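PDB 6W5E: BSU-2 beta-lactamase from Bacillus subtilis, which probably hydrolyses beta-lactam antibiotics as a class D serine beta-lactamase, opening the beta-lactam ring. Local coordinates for residues M37-F43 with D257-Y262; N82-G86 with L132-I136; E204-Y209 with G263-S267. One frame throughout, in Å; residues are numbered along the deposited sequence. Where two conformers were deposited one is given.

Contact 1 of 3, residues M37-F43 with D257-Y262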
loop_
_atom_site.group_PDB
_atom_site.type_symbol
_atom_site.label_atom_id
_atom_site.label_comp_id
_atom_site.label_asym_id
_atom_site.label_seq_id
_atom_site.Cartn_x
_atom_site.Cartn_y
_atom_site.Cartn_z
ATOM N N MET A 37 1.943 -18.940 -13.633
ATOM C CA MET A 37 3.156 -18.183 -13.353
ATOM C C MET A 37 4.103 -18.926 -12.414
ATOM O O MET A 37 3.729 -19.867 -11.712
ATOM C CB MET A 37 2.833 -16.850 -12.684
ATOM C CG MET A 37 1.817 -16.002 -13.383
ATOM S SD MET A 37 1.400 -14.625 -12.296
ATOM C CE MET A 37 2.982 -13.803 -12.107
ATOM N N ASN A 38 5.342 -18.442 -12.373
ATOM C CA ASN A 38 6.316 -18.847 -11.367
ATOM C C ASN A 38 7.206 -17.652 -11.068
ATOM O O ASN A 38 7.663 -16.980 -11.994
ATOM C CB ASN A 38 7.174 -20.005 -11.882
ATOM C CG ASN A 38 8.043 -20.594 -10.801
ATOM O OD1 ASN A 38 9.091 -20.044 -10.464
ATOM N ND2 ASN A 38 7.613 -21.732 -10.250
ATOM N N VAL A 39 7.452 -17.387 -9.783
ATOM C CA VAL A 39 8.273 -16.248 -9.375
ATOM C C VAL A 39 9.375 -16.667 -8.401
ATOM O O VAL A 39 9.968 -15.814 -7.732
ATOM C CB VAL A 39 7.428 -15.082 -8.811
ATOM C CG1 VAL A 39 6.383 -14.636 -9.832
ATOM C CG2 VAL A 39 6.773 -15.474 -7.493
ATOM N N ASP A 40 9.662 -17.975 -8.320
ATOM C CA ASP A 40 10.645 -18.478 -7.356
ATOM C C ASP A 40 11.945 -17.690 -7.409
ATOM O O ASP A 40 12.529 -17.367 -6.368
ATOM C CB ASP A 40 10.991 -19.937 -7.652
ATOM C CG ASP A 40 9.891 -20.903 -7.296
ATOM O OD1 ASP A 40 8.801 -20.483 -6.863
ATOM O OD2 ASP A 40 10.132 -22.113 -7.470
ATOM N N ASP A 41 12.446 -17.399 -8.613
ATOM C CA ASP A 41 13.804 -16.862 -8.652
ATOM C C ASP A 41 13.893 -15.404 -8.228
ATOM O O ASP A 41 15.002 -14.897 -8.037
ATOM C CB ASP A 41 14.534 -17.145 -9.977
ATOM C CG ASP A 41 13.968 -16.401 -11.166
ATOM O OD1 ASP A 41 13.127 -15.494 -11.027
ATOM O OD2 ASP A 41 14.401 -16.747 -12.286
ATOM N N GLU A 42 12.762 -14.731 -8.037
ATOM C CA GLU A 42 12.782 -13.395 -7.468
ATOM C C GLU A 42 13.032 -13.419 -5.968
ATOM O O GLU A 42 13.380 -12.380 -5.398
ATOM C CB GLU A 42 11.446 -12.701 -7.715
ATOM C CG GLU A 42 11.081 -12.536 -9.170
ATOM C CD GLU A 42 11.902 -11.491 -9.877
ATOM O OE1 GLU A 42 12.489 -10.615 -9.208
ATOM O OE2 GLU A 42 11.922 -11.527 -11.122
ATOM N N PHE A 43 12.867 -14.579 -5.331
ATOM C CA PHE A 43 12.955 -14.729 -3.885
ATOM C C PHE A 43 13.992 -15.757 -3.470
ATOM O O PHE A 43 13.967 -16.210 -2.320
ATOM C CB PHE A 43 11.609 -15.177 -3.317
ATOM C CG PHE A 43 10.519 -14.174 -3.484
ATOM C CD1 PHE A 43 10.289 -13.214 -2.510
ATOM C CD2 PHE A 43 9.715 -14.193 -4.614
ATOM C CE1 PHE A 43 9.279 -12.299 -2.662
ATOM C CE2 PHE A 43 8.707 -13.276 -4.773
ATOM C CZ PHE A 43 8.491 -12.329 -3.801
ATOM N N ASP A 257 10.022 -6.296 -11.432
ATOM C CA ASP A 257 10.610 -7.354 -12.244
ATOM C C ASP A 257 9.560 -8.375 -12.671
ATOM O O ASP A 257 9.533 -8.777 -13.839
ATOM C CB ASP A 257 11.784 -8.011 -11.519
ATOM C CG ASP A 257 12.834 -8.540 -12.481
ATOM O OD1 ASP A 257 13.389 -7.744 -13.267
ATOM O OD2 ASP A 257 13.110 -9.755 -12.449
ATOM N N ILE A 258 8.680 -8.792 -11.755
ATOM C CA ILE A 258 7.643 -9.763 -12.090
ATOM C C ILE A 258 6.679 -9.185 -13.113
ATOM O O ILE A 258 6.325 -9.844 -14.097
ATOM C CB ILE A 258 6.907 -10.225 -10.819
ATOM C CG1 ILE A 258 7.861 -10.989 -9.891
ATOM C CG2 ILE A 258 5.695 -11.072 -11.186
ATOM C CD1 ILE A 258 7.315 -11.192 -8.496
ATOM N N LEU A 259 6.235 -7.944 -12.892
ATOM C CA LEU A 259 5.249 -7.354 -13.794
ATOM C C LEU A 259 5.820 -7.141 -15.189
ATOM O O LEU A 259 5.077 -7.206 -16.175
ATOM C CB LEU A 259 4.705 -6.046 -13.218
ATOM C CG LEU A 259 3.948 -6.147 -11.891
ATOM C CD1 LEU A 259 3.501 -4.762 -11.430
ATOM C CD2 LEU A 259 2.757 -7.106 -11.963
ATOM N N LYS A 260 7.129 -6.895 -15.292
ATOM C CA LYS A 260 7.782 -6.816 -16.596
ATOM C C LYS A 260 7.913 -8.197 -17.235
ATOM O O LYS A 260 7.594 -8.375 -18.415
ATOM C CB LYS A 260 9.153 -6.160 -16.453
ATOM C CG LYS A 260 9.101 -4.651 -16.252
ATOM C CD LYS A 260 10.499 -4.074 -16.077
ATOM C CE LYS A 260 10.462 -2.562 -16.129
ATOM N NZ LYS A 260 11.801 -1.962 -15.884
ATOM N N LYS A 261 8.371 -9.191 -16.462
ATOM C CA LYS A 261 8.539 -10.542 -16.989
ATOM C C LYS A 261 7.236 -11.103 -17.527
ATOM O O LYS A 261 7.250 -11.898 -18.470
ATOM C CB LYS A 261 9.015 -11.470 -15.877
ATOM C CG LYS A 261 10.482 -11.461 -15.573
ATOM C CD LYS A 261 10.718 -12.456 -14.449
ATOM C CE LYS A 261 12.174 -12.735 -14.230
ATOM N NZ LYS A 261 12.300 -13.603 -13.043
ATOM N N TYR A 262 6.107 -10.744 -16.920
ATOM C CA TYR A 262 4.813 -11.299 -17.292
ATOM C C TYR A 262 3.992 -10.348 -18.149
ATOM O O TYR A 262 2.789 -10.560 -18.326
ATOM C CB TYR A 262 4.064 -11.815 -16.058
ATOM C CG TYR A 262 4.663 -13.128 -15.615
ATOM C CD1 TYR A 262 4.245 -14.319 -16.186
ATOM C CD2 TYR A 262 5.700 -13.169 -14.685
ATOM C CE1 TYR A 262 4.819 -15.527 -15.832
ATOM C CE2 TYR A 262 6.288 -14.377 -14.319
ATOM C CZ TYR A 262 5.833 -15.551 -14.895
ATOM O OH TYR A 262 6.403 -16.754 -14.540
HETATM O O HOH W 1 10.384 -15.525 -12.143
#
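The loop before strand 48-54 packs on the end of helix 248-261 through an apolar layer edged by a salt-bridge network, joining the two ends of the alpha/beta part of the penicillin-recognising fold. Deep in the contact, Ile258 meets four loop residues: its CD1 lies 3.8 Å from Val39 CG1 and 4.5 Å from Phe43 CE2, its CG1 3.6 Å from Glu42 CG, and its CG2 4.0 Å from Met37 CE. Met37 CE sits over one face of the Tyr262 ring, 3.9 Å from its centroid, a CH-pi contact, and Met37 SD, 4.9 Å from that centroid, makes this a Met-aromatic pair too. On the exposed side, Lys261 NZ bridges Asp41 OD1 and Glu42 OE2, each at 2.9 Å. Glu42 OE2 is also only 2.5 Å from Asp257 OD2, so one of these acids probably holds a proton. Within the loop, Asn38 OD1 accepts from Asp40 N in an Asx turn. Water 1 donates to Asn38 O at 3.1 Å and accepts from Lys261 NZ at 2.9 Å.

Contact 2 of 3, residues N82-G86 with L132-I136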
loop_
_atom_site.group_PDB
_atom_site.type_symbol
_atom_site.label_atom_id
_atom_site.label_comp_id
_atom_site.label_asym_id
_atom_site.label_seq_id
_atom_site.Cartn_x
_atom_site.Cartn_y
_atom_site.Cartn_z
ATOM N N ASN A 82 -5.218 5.472 5.759
ATOM C CA ASN A 82 -5.268 6.777 6.406
ATOM C C ASN A 82 -5.797 7.839 5.453
ATOM O O ASN A 82 -6.604 8.689 5.842
ATOM C CB ASN A 82 -3.852 7.152 6.833
ATOM C CG ASN A 82 -3.764 7.549 8.261
ATOM O OD1 ASN A 82 -4.762 7.922 8.878
ATOM N ND2 ASN A 82 -2.554 7.490 8.810
ATOM N N ALA A 83 -5.331 7.824 4.206
ATOM C CA ALA A 83 -5.782 8.815 3.234
ATOM C C ALA A 83 -7.265 8.654 2.918
ATOM O O ALA A 83 -7.997 9.648 2.854
ATOM C CB ALA A 83 -4.949 8.712 1.957
ATOM N N LEU A 84 -7.728 7.417 2.712
ATOM C CA LEU A 84 -9.147 7.193 2.441
ATOM C C LEU A 84 -10.016 7.708 3.582
ATOM O O LEU A 84 -10.969 8.465 3.361
ATOM C CB LEU A 84 -9.409 5.704 2.197
ATOM C CG LEU A 84 -8.889 5.131 0.875
ATOM C CD1 LEU A 84 -8.804 3.619 0.963
ATOM C CD2 LEU A 84 -9.781 5.569 -0.288
ATOM N N ILE A 85 -9.703 7.303 4.818
ATOM C CA ILE A 85 -10.492 7.753 5.964
ATOM C C ILE A 85 -10.406 9.262 6.100
ATOM O O ILE A 85 -11.420 9.945 6.310
ATOM C CB ILE A 85 -10.026 7.058 7.254
ATOM C CG1 ILE A 85 -10.235 5.547 7.173
ATOM C CG2 ILE A 85 -10.745 7.647 8.462
ATOM C CD1 ILE A 85 -9.481 4.797 8.261
ATOM N N GLY A 86 -9.188 9.804 5.989
ATOM C CA GLY A 86 -8.990 11.223 6.227
ATOM C C GLY A 86 -9.760 12.087 5.252
ATOM O O GLY A 86 -10.358 13.091 5.643
ATOM N N LEU A 132 -2.389 13.601 10.455
ATOM C CA LEU A 132 -3.700 13.196 9.962
ATOM C C LEU A 132 -4.359 12.193 10.904
ATOM O O LEU A 132 -5.535 12.330 11.251
ATOM C CB LEU A 132 -3.561 12.602 8.564
ATOM C CG LEU A 132 -4.822 11.971 7.979
ATOM C CD1 LEU A 132 -5.996 12.941 8.008
ATOM C CD2 LEU A 132 -4.551 11.495 6.554
ATOM N N ALA A 133 -3.617 11.165 11.323
ATOM C CA ALA A 133 -4.183 10.164 12.226
ATOM C C ALA A 133 -4.679 10.800 13.520
ATOM O O ALA A 133 -5.754 10.442 14.024
ATOM C CB ALA A 133 -3.141 9.091 12.532
ATOM N N ARG A 134 -3.922 11.755 14.063
ATOM C CA ARG A 134 -4.358 12.440 15.275
ATOM C C ARG A 134 -5.683 13.162 15.057
ATOM O O ARG A 134 -6.547 13.161 15.943
ATOM C CB ARG A 134 -3.270 13.402 15.764
ATOM C CG ARG A 134 -2.014 12.725 16.298
ATOM C CD ARG A 134 -1.117 13.694 17.053
ATOM N NE ARG A 134 -0.489 14.690 16.179
ATOM C CZ ARG A 134 0.674 14.519 15.558
ATOM N NH1 ARG A 134 1.341 13.378 15.705
ATOM N NH2 ARG A 134 1.171 15.489 14.792
ATOM N N ASP A 135 -5.872 13.770 13.878
ATOM C CA ASP A 135 -7.132 14.451 13.591
ATOM C C ASP A 135 -8.271 13.457 13.384
ATOM O O ASP A 135 -9.428 13.758 13.708
ATOM C CB ASP A 135 -6.979 15.326 12.350
ATOM C CG ASP A 135 -6.267 16.646 12.628
ATOM O OD1 ASP A 135 -6.198 17.082 13.795
ATOM O OD2 ASP A 135 -5.802 17.274 11.657
ATOM N N ILE A 136 -7.976 12.271 12.841
ATOM C CA ILE A 136 -9.010 11.245 12.727
ATOM C C ILE A 136 -9.456 10.801 14.115
ATOM O O ILE A 136 -10.654 10.774 14.431
ATOM C CB ILE A 136 -8.517 10.065 11.866
ATOM C CG1 ILE A 136 -8.353 10.505 10.401
ATOM C CG2 ILE A 136 -9.479 8.892 11.976
ATOM C CD1 ILE A 136 -7.655 9.470 9.541
#
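Asn82, Ile136 and Leu132 bury most of the surface where two helices of the helical region of this class D enzyme cross. The short segments run at 44° to each other, with axes 10.1 Å apart at closest. This packing lies on the helix that follows Lys79, the carboxylated lysine, probably the general base by the usual class D mechanism. Asn82 reaches between the other two: its OD1 approaches Ile136 CD1 to 3.3 Å and Leu132 CG to 4.1 Å, while its backbone O lies 3.5 Å from Leu132 CD2. Ile136 also makes the apolar side-chain contact, CD1 3.7 Å from Ile85 CG2, and Met141 of helix 138-147 touches Asn82, Ile85 and Ile136. Leu132 turns toward Gly86, where the bare backbone permits close approach: CA is 3.9 Å from Leu132 CD1, and an ideal CB would be only 2.8 Å from that methyl. No hydrogen bond crosses the interface, and Asn82 OD1, though buried, has no hydrogen-bonding partner in the model.

Contact 3 of 3, residues E204-Y209 with G263-S267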
loop_
_atom_site.group_PDB
_atom_site.type_symbol
_atom_site.label_atom_id
_atom_site.label_comp_id
_atom_site.label_asym_id
_atom_site.label_seq_id
_atom_site.Cartn_x
_atom_site.Cartn_y
_atom_site.Cartn_z
ATOM N N GLU A 204 3.788 5.049 -12.114
ATOM C CA GLU A 204 4.180 5.163 -13.514
ATOM C C GLU A 204 2.921 5.221 -14.362
ATOM O O GLU A 204 2.040 4.377 -14.198
ATOM C CB GLU A 204 4.947 3.917 -13.970
ATOM C CG GLU A 204 6.270 3.626 -13.302
ATOM C CD GLU A 204 7.129 2.706 -14.157
ATOM O OE1 GLU A 204 7.892 3.222 -14.999
ATOM O OE2 GLU A 204 7.021 1.470 -14.001
ATOM N N GLU A 205 2.864 6.167 -15.298
ATOM C CA GLU A 205 1.811 6.222 -16.313
ATOM C C GLU A 205 2.482 6.028 -17.666
ATOM O O GLU A 205 3.061 6.968 -18.216
ATOM C CB GLU A 205 1.055 7.548 -16.277
ATOM C CG GLU A 205 -0.115 7.599 -15.326
ATOM C CD GLU A 205 -1.035 8.764 -15.615
ATOM O OE1 GLU A 205 -0.939 9.793 -14.924
ATOM O OE2 GLU A 205 -1.860 8.653 -16.544
ATOM N N GLY A 206 2.416 4.807 -18.197
ATOM C CA GLY A 206 2.924 4.530 -19.523
ATOM C C GLY A 206 1.865 4.745 -20.589
ATOM O O GLY A 206 0.749 5.191 -20.323
ATOM N N ASP A 207 2.243 4.423 -21.827
ATOM C CA ASP A 207 1.298 4.497 -22.934
ATOM C C ASP A 207 0.229 3.417 -22.837
ATOM O O ASP A 207 -0.896 3.616 -23.310
ATOM C CB ASP A 207 2.037 4.360 -24.266
ATOM C CG ASP A 207 2.997 5.501 -24.520
ATOM O OD1 ASP A 207 2.605 6.665 -24.303
ATOM O OD2 ASP A 207 4.142 5.235 -24.941
ATOM N N HIS A 208 0.551 2.276 -22.232
ATOM C CA HIS A 208 -0.327 1.118 -22.254
ATOM C C HIS A 208 -0.667 0.580 -20.874
ATOM O O HIS A 208 -1.392 -0.417 -20.780
ATOM C CB HIS A 208 0.296 -0.002 -23.104
ATOM C CG HIS A 208 0.715 0.443 -24.470
ATOM N ND1 HIS A 208 -0.187 0.877 -25.416
ATOM C CD2 HIS A 208 1.938 0.535 -25.044
ATOM C CE1 HIS A 208 0.460 1.212 -26.518
ATOM N NE2 HIS A 208 1.751 1.013 -26.319
ATOM N N TYR A 209 -0.173 1.202 -19.808
ATOM C CA TYR A 209 -0.430 0.710 -18.462
ATOM C C TYR A 209 -0.281 1.856 -17.476
ATOM O O TYR A 209 0.377 2.859 -17.758
ATOM C CB TYR A 209 0.537 -0.422 -18.087
ATOM C CG TYR A 209 1.922 0.088 -17.796
ATOM C CD1 TYR A 209 2.811 0.345 -18.828
ATOM C CD2 TYR A 209 2.332 0.359 -16.487
ATOM C CE1 TYR A 209 4.077 0.835 -18.573
ATOM C CE2 TYR A 209 3.590 0.863 -16.220
ATOM C CZ TYR A 209 4.463 1.087 -17.269
ATOM O OH TYR A 209 5.718 1.583 -17.015
ATOM N N GLY A 263 4.627 -9.318 -18.701
ATOM C CA GLY A 263 4.031 -8.524 -19.759
ATOM C C GLY A 263 2.988 -7.522 -19.326
ATOM O O GLY A 263 2.246 -7.024 -20.182
ATOM N N LEU A 264 2.912 -7.196 -18.037
ATOM C CA LEU A 264 1.953 -6.207 -17.553
ATOM C C LEU A 264 2.519 -4.792 -17.589
ATOM O O LEU A 264 1.810 -3.846 -17.958
ATOM C CB LEU A 264 1.471 -6.588 -16.150
ATOM C CG LEU A 264 0.788 -7.956 -16.031
ATOM C CD1 LEU A 264 0.264 -8.193 -14.622
ATOM C CD2 LEU A 264 -0.326 -8.130 -17.053
ATOM N N ILE A 265 3.779 -4.619 -17.203
ATOM C CA ILE A 265 4.504 -3.378 -17.459
ATOM C C ILE A 265 5.155 -3.517 -18.824
ATOM O O ILE A 265 5.992 -4.403 -19.031
ATOM C CB ILE A 265 5.561 -3.111 -16.379
ATOM C CG1 ILE A 265 4.894 -2.777 -15.045
ATOM C CG2 ILE A 265 6.506 -1.977 -16.805
ATOM C CD1 ILE A 265 5.874 -2.625 -13.903
ATOM N N THR A 266 4.762 -2.654 -19.757
ATOM C CA THR A 266 5.346 -2.662 -21.091
ATOM C C THR A 266 5.938 -1.290 -21.378
ATOM O O THR A 266 7.112 -1.048 -21.089
ATOM C CB THR A 266 4.303 -3.076 -22.138
ATOM O OG1 THR A 266 3.135 -2.249 -22.031
ATOM C CG2 THR A 266 3.901 -4.536 -21.946
ATOM N N SER A 267 5.129 -0.379 -21.905
ATOM C CA SER A 267 5.576 0.987 -22.139
ATOM C C SER A 267 4.379 1.926 -22.132
ATOM O O SER A 267 3.236 1.482 -21.980
ATOM C CB SER A 267 6.317 1.090 -23.470
ATOM O OG SER A 267 5.420 0.904 -24.547
ATOM O OXT SER A 267 4.537 3.140 -22.276
HETATM O O HOH W 2 5.539 3.122 -25.781
#
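A chain terminus can be held by the turn of a hairpin, as Glu204 to Tyr209 illustrate. Glu204, near the end of strand 202-205, makes only a loose contact at the margin, its OE2 4.3 Å from Ile265 CD1. The turn starts at Gly206, whose N donates to Tyr209 O at 2.9 Å and whose CA lies 3.5 Å from Ser267 OXT. Two successive amides then bind the C-terminal carboxylate: Asp207 N donates to Ser267 OXT at 2.7 Å, and His208 N to Ser267 O at 2.8 Å. The Asp207 side chain adds a solvent link, since water 2 donates to its OD2 at 2.7 Å and lies 2.5 Å from Ser267 OG. His208 places CD2 3.5 Å from that same OG, while its ND1 is hydrogen-bonded to Glu234. Last comes Tyr209, buried against the tail: Ile265 CA stands over one face of its ring, 4.2 Å from the centroid, in a CH-pi contact, and Tyr209 OH is 3.7 Å from Ile265 CG2. Carboxylate and ring contacts together seat the C-terminus on the turn of the beta-hairpin formed by strands 202-205 and 209-217, at one edge of the antiparallel sheet in this penicillin-recognising fold.

Contacts 1 and 3 lie on the same side of the chain's centre, with their own centres about 16 Å apart, and meet at the end of helix 248-261, where Leu259 O probably accepts hydrogen bonds from Leu264 N (2.9 Å) and Ile265 N (3.1 Å); in sequence the docked tail follows at once, after the Schellman motif at Gly263. Their segments alternate along the chain. Contact 2, in the helical region, lies across the molecule, its centre about 35 Å from that of contact 1 and about 31 Å from that of contact 3. It is nested within the loop closed by contact 1 and completed before contact 3 opens. The chain thus leaves the alpha/beta part for the helical region and returns.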